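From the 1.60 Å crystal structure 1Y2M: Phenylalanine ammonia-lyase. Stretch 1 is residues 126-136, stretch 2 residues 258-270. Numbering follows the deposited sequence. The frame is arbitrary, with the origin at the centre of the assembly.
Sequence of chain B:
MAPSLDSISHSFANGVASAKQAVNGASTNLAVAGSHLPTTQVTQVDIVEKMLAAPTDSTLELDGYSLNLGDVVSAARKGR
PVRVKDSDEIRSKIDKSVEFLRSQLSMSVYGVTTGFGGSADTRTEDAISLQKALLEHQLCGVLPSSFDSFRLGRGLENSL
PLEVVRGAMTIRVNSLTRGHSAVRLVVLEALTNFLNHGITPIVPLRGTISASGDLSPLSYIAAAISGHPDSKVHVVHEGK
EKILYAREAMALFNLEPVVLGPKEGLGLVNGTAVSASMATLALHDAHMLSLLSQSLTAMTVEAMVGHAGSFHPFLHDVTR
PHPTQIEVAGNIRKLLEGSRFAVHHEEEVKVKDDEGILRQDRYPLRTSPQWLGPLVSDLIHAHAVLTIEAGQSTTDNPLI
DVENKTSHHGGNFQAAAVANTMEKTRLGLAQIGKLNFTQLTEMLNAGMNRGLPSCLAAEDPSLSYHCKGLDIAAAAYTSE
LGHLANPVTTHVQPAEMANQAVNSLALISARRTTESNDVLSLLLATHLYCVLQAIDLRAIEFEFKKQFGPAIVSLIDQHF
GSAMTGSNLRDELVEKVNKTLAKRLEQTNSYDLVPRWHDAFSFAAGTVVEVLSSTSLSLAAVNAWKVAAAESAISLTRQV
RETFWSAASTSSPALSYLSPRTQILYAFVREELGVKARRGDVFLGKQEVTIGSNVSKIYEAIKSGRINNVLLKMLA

Stretch 1 126-136: DAISLQKALLE
Stretch 2 (258-270) VVLGPKEGLGLVN

Residues 126-136 are helical throughout, in a helix that extends beyond both ends of the stretch, with phi/psi near -63/-41 except at Glu 136 (-46/-56). Residues 258-263 approach it as a loop, extended from Val 258 (-87/151) through Leu 260 (-76/132). Gly 261 follows at -105/-167, Pro 262 at -53/131 and the N-cap residue Lys 263 at 70/-9, before helix 264-269. The two helix axes run in broadly the same direction, at 32°, and approach to 9.2 Å. Register is fixed by CA-CA distances of 5.5 Å for Ala 127 to Pro 262, 5.6 Å for Ile 128 to Gly 261 and 5.0 Å for Gln 131 to Gly 265. Together the stretches bury 491 Å².

Direct polar contact across the stretches rests on one hydrogen bond, from Gly 265 N to Gln 131 OE1 (2.9 Å, N-H...O angle 139°). Gln 131 reaches it with chi1 -46° (m), chi2 -42° (m) and chi3 -58°, a folded conformation that also lets Gln 131 NE2 donate to Ala 127 O (2.8 Å, 155°), one turn back in its own helix. Proximity alone is not bonding here: Gln 131 NE2 lies 3.5 Å from Gly 261 O, but the angle is poor. Gly 265 lacks a side chain exactly where the helices are tight, since an ideal CB would fall 2.5 Å from Gln 131 OE1, a clash, and 3.0 Å from Leu 134 CD1.

Within the second stretch, Gly 261 N donates to Glu 264 OE1 (2.9 Å, 170°) and Glu 264 N to Gly 261 O (3.0 Å). This reciprocal pair closes the turn that leads into the helix; Glu 264 has chi1 -58° (m) and chi2 -172° (t).

Water 1 donates to Ile 128 O and Leu 260 O, its oxygen 2.8 Å from each, so it links two carbonyls that cannot bond to each other. Water 2 donates to Gln 131 OE1 (2.7 Å from its oxygen) and accepts from Leu 266 N (3.0 Å), giving OE1 a second donor.

Apolar contacts lie along the length of the contact, and Leu 135 touches both Leu 260 and Val 269. Ala 127 CB meets Pro 262 CG at 4.0 Å, and Ile 128 CD1 (m, t) meets Val 259 CG1 (t) at 4.2 Å. Leu 134 CD1 approaches Leu 266 CD2 to 4.1 Å. Leu 135 CD2 lies 3.9 Å from Val 269 CG1 (m), while Leu 135 CD1 lies 4.4 Å from Leu 260 CD1. Leu 134, Leu 135, Leu 260 and Leu 266 are all m, t.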

# COMPACT_ATOMS: atom_id res chain seq x y z
N ASP B 126 28.32 -11.77 38.46
CA ASP B 126 27.27 -10.83 38.05
C ASP B 126 27.33 -10.56 36.55
O ASP B 126 26.30 -10.48 35.90
CB ASP B 126 27.38 -9.52 38.82
CG ASP B 126 27.32 -9.73 40.32
OD1 ASP B 126 26.61 -10.67 40.76
OD2 ASP B 126 28.00 -8.97 41.06
N ALA B 127 28.54 -10.41 36.00
CA ALA B 127 28.70 -10.30 34.54
C ALA B 127 28.12 -11.52 33.84
O ALA B 127 27.49 -11.39 32.79
CB ALA B 127 30.19 -10.12 34.15
N ILE B 128 28.35 -12.70 34.40
CA ILE B 128 27.81 -13.92 33.80
C ILE B 128 26.27 -13.83 33.87
O ILE B 128 25.59 -14.13 32.87
CB ILE B 128 28.38 -15.22 34.45
CG1 ILE B 128 29.82 -15.45 33.95
CG2 ILE B 128 27.55 -16.45 34.08
CD1 ILE B 128 30.64 -16.46 34.77
N SER B 129 25.75 -13.43 35.03
CA SER B 129 24.29 -13.23 35.23
C SER B 129 23.65 -12.19 34.29
O SER B 129 22.52 -12.36 33.81
CB SER B 129 23.98 -12.84 36.68
OG SER B 129 24.18 -13.93 37.56
N LEU B 130 24.37 -11.10 34.02
CA LEU B 130 23.87 -10.05 33.12
C LEU B 130 23.68 -10.61 31.74
O LEU B 130 22.70 -10.29 31.06
CB LEU B 130 24.84 -8.86 33.07
CG LEU B 130 24.45 -7.71 32.13
CD1 LEU B 130 23.06 -7.19 32.42
CD2 LEU B 130 25.50 -6.59 32.22
N GLN B 131 24.62 -11.43 31.27
CA GLN B 131 24.47 -11.95 29.91
C GLN B 131 23.22 -12.83 29.89
O GLN B 131 22.48 -12.86 28.91
CB GLN B 131 25.70 -12.75 29.42
CG GLN B 131 27.09 -12.14 29.66
CD GLN B 131 27.12 -10.66 29.38
OE1 GLN B 131 26.80 -10.22 28.26
NE2 GLN B 131 27.48 -9.87 30.38
N LYS B 132 23.03 -13.60 30.96
CA LYS B 132 21.86 -14.48 31.08
C LYS B 132 20.54 -13.68 31.10
O LYS B 132 19.55 -14.10 30.46
CB LYS B 132 21.98 -15.37 32.33
CG LYS B 132 23.04 -16.51 32.11
CD LYS B 132 23.26 -17.37 33.33
CE LYS B 132 24.32 -18.44 33.10
NZ LYS B 132 24.55 -19.24 34.35
N ALA B 133 20.52 -12.56 31.77
CA ALA B 133 19.30 -11.68 31.72
C ALA B 133 19.07 -11.13 30.33
O ALA B 133 17.93 -10.93 29.93
CB ALA B 133 19.38 -10.54 32.71
N LEU B 134 20.15 -10.82 29.60
CA LEU B 134 19.99 -10.36 28.23
C LEU B 134 19.33 -11.41 27.35
O LEU B 134 18.34 -11.11 26.62
CB LEU B 134 21.34 -9.95 27.65
CG LEU B 134 21.95 -8.72 28.30
CD1 LEU B 134 23.37 -8.45 27.70
CD2 LEU B 134 21.05 -7.45 28.17
N LEU B 135 19.81 -12.65 27.45
CA LEU B 135 19.25 -13.73 26.61
C LEU B 135 17.85 -14.05 27.07
O LEU B 135 16.97 -14.31 26.28
CB LEU B 135 20.08 -15.04 26.68
CG LEU B 135 21.49 -15.01 26.09
CD1 LEU B 135 22.04 -16.42 25.99
CD2 LEU B 135 21.53 -14.30 24.78
N GLU B 136 17.66 -14.10 28.39
CA GLU B 136 16.37 -14.50 28.94
C GLU B 136 15.21 -13.78 28.22
O GLU B 136 14.27 -14.41 27.72
CB GLU B 136 16.28 -14.22 30.43
CG GLU B 136 14.87 -14.49 31.07
CD GLU B 136 14.78 -14.07 32.53
OE1 GLU B 136 15.56 -13.22 32.95
OE2 GLU B 136 13.94 -14.58 33.29
N VAL B 258 30.00 -22.46 25.23
CA VAL B 258 30.69 -21.27 25.74
C VAL B 258 29.90 -20.67 26.88
O VAL B 258 28.68 -20.84 26.95
CB VAL B 258 30.90 -20.18 24.66
CG1 VAL B 258 31.88 -20.67 23.61
CG2 VAL B 258 29.63 -19.78 24.03
N VAL B 259 30.62 -20.03 27.80
CA VAL B 259 30.02 -19.25 28.87
C VAL B 259 30.28 -17.78 28.55
O VAL B 259 31.46 -17.38 28.45
CB VAL B 259 30.65 -19.62 30.24
CG1 VAL B 259 30.13 -18.74 31.33
CG2 VAL B 259 30.41 -21.09 30.52
N LEU B 260 29.21 -17.01 28.37
CA LEU B 260 29.33 -15.63 27.91
C LEU B 260 29.82 -14.73 29.03
O LEU B 260 29.33 -14.77 30.17
CB LEU B 260 28.00 -15.11 27.35
CG LEU B 260 27.45 -15.94 26.19
CD1 LEU B 260 26.23 -15.27 25.59
CD2 LEU B 260 28.48 -16.18 25.10
N GLY B 261 30.82 -13.92 28.69
CA GLY B 261 31.40 -12.98 29.62
C GLY B 261 30.98 -11.56 29.34
O GLY B 261 30.04 -11.31 28.56
N PRO B 262 31.68 -10.60 29.98
CA PRO B 262 31.38 -9.19 29.81
C PRO B 262 31.37 -8.79 28.34
O PRO B 262 32.26 -9.16 27.58
CB PRO B 262 32.52 -8.48 30.57
CG PRO B 262 33.08 -9.49 31.46
CD PRO B 262 32.83 -10.84 30.86
N LYS B 263 30.30 -8.09 27.99
CA LYS B 263 30.04 -7.54 26.66
C LYS B 263 29.72 -8.60 25.61
O LYS B 263 29.26 -8.27 24.51
CB LYS B 263 31.19 -6.60 26.25
CG LYS B 263 31.17 -6.07 24.82
CD LYS B 263 30.05 -5.06 24.55
CE LYS B 263 29.56 -5.18 23.11
NZ LYS B 263 30.62 -4.92 22.13
N GLU B 264 29.89 -9.88 25.93
CA GLU B 264 29.61 -10.90 24.91
C GLU B 264 28.14 -11.14 24.57
O GLU B 264 27.79 -11.43 23.41
CB GLU B 264 30.33 -12.20 25.24
CG GLU B 264 31.80 -12.01 25.34
CD GLU B 264 32.58 -13.32 25.47
OE1 GLU B 264 32.08 -14.28 26.11
OE2 GLU B 264 33.71 -13.38 24.97
N GLY B 265 27.24 -10.93 25.53
CA GLY B 265 25.84 -10.90 25.24
C GLY B 265 25.49 -9.85 24.19
O GLY B 265 24.93 -10.17 23.16
N LEU B 266 25.84 -8.59 24.45
CA LEU B 266 25.53 -7.53 23.48
C LEU B 266 26.31 -7.72 22.20
O LEU B 266 25.80 -7.45 21.10
CB LEU B 266 25.84 -6.13 24.02
CG LEU B 266 24.94 -5.65 25.15
CD1 LEU B 266 25.39 -4.27 25.56
CD2 LEU B 266 23.49 -5.70 24.72
N GLY B 267 27.54 -8.20 22.33
CA GLY B 267 28.40 -8.48 21.16
C GLY B 267 27.78 -9.48 20.19
O GLY B 267 27.92 -9.36 18.97
N LEU B 268 27.06 -10.46 20.73
CA LEU B 268 26.43 -11.47 19.91
C LEU B 268 25.05 -11.08 19.47
O LEU B 268 24.67 -11.42 18.37
CB LEU B 268 26.33 -12.76 20.66
CG LEU B 268 27.66 -13.50 20.77
CD1 LEU B 268 27.51 -14.61 21.82
CD2 LEU B 268 28.10 -14.11 19.44
N VAL B 269 24.28 -10.41 20.34
CA VAL B 269 22.87 -10.16 20.04
C VAL B 269 22.51 -8.85 19.34
O VAL B 269 21.47 -8.78 18.68
CB VAL B 269 21.94 -10.39 21.28
CG1 VAL B 269 22.31 -11.74 21.93
CG2 VAL B 269 22.01 -9.26 22.22
N ASN B 270 23.34 -7.83 19.51
CA ASN B 270 23.17 -6.52 18.83
C ASN B 270 23.77 -6.65 17.46
O ASN B 270 24.94 -7.03 17.33
CB ASN B 270 23.97 -5.37 19.52
CG ASN B 270 23.26 -4.75 20.68
OD1 ASN B 270 22.19 -5.18 21.07
ND2 ASN B 270 23.86 -3.70 21.23
O HOH W 1 26.75 -15.61 30.85
O HOH W 2 26.86 -7.82 27.11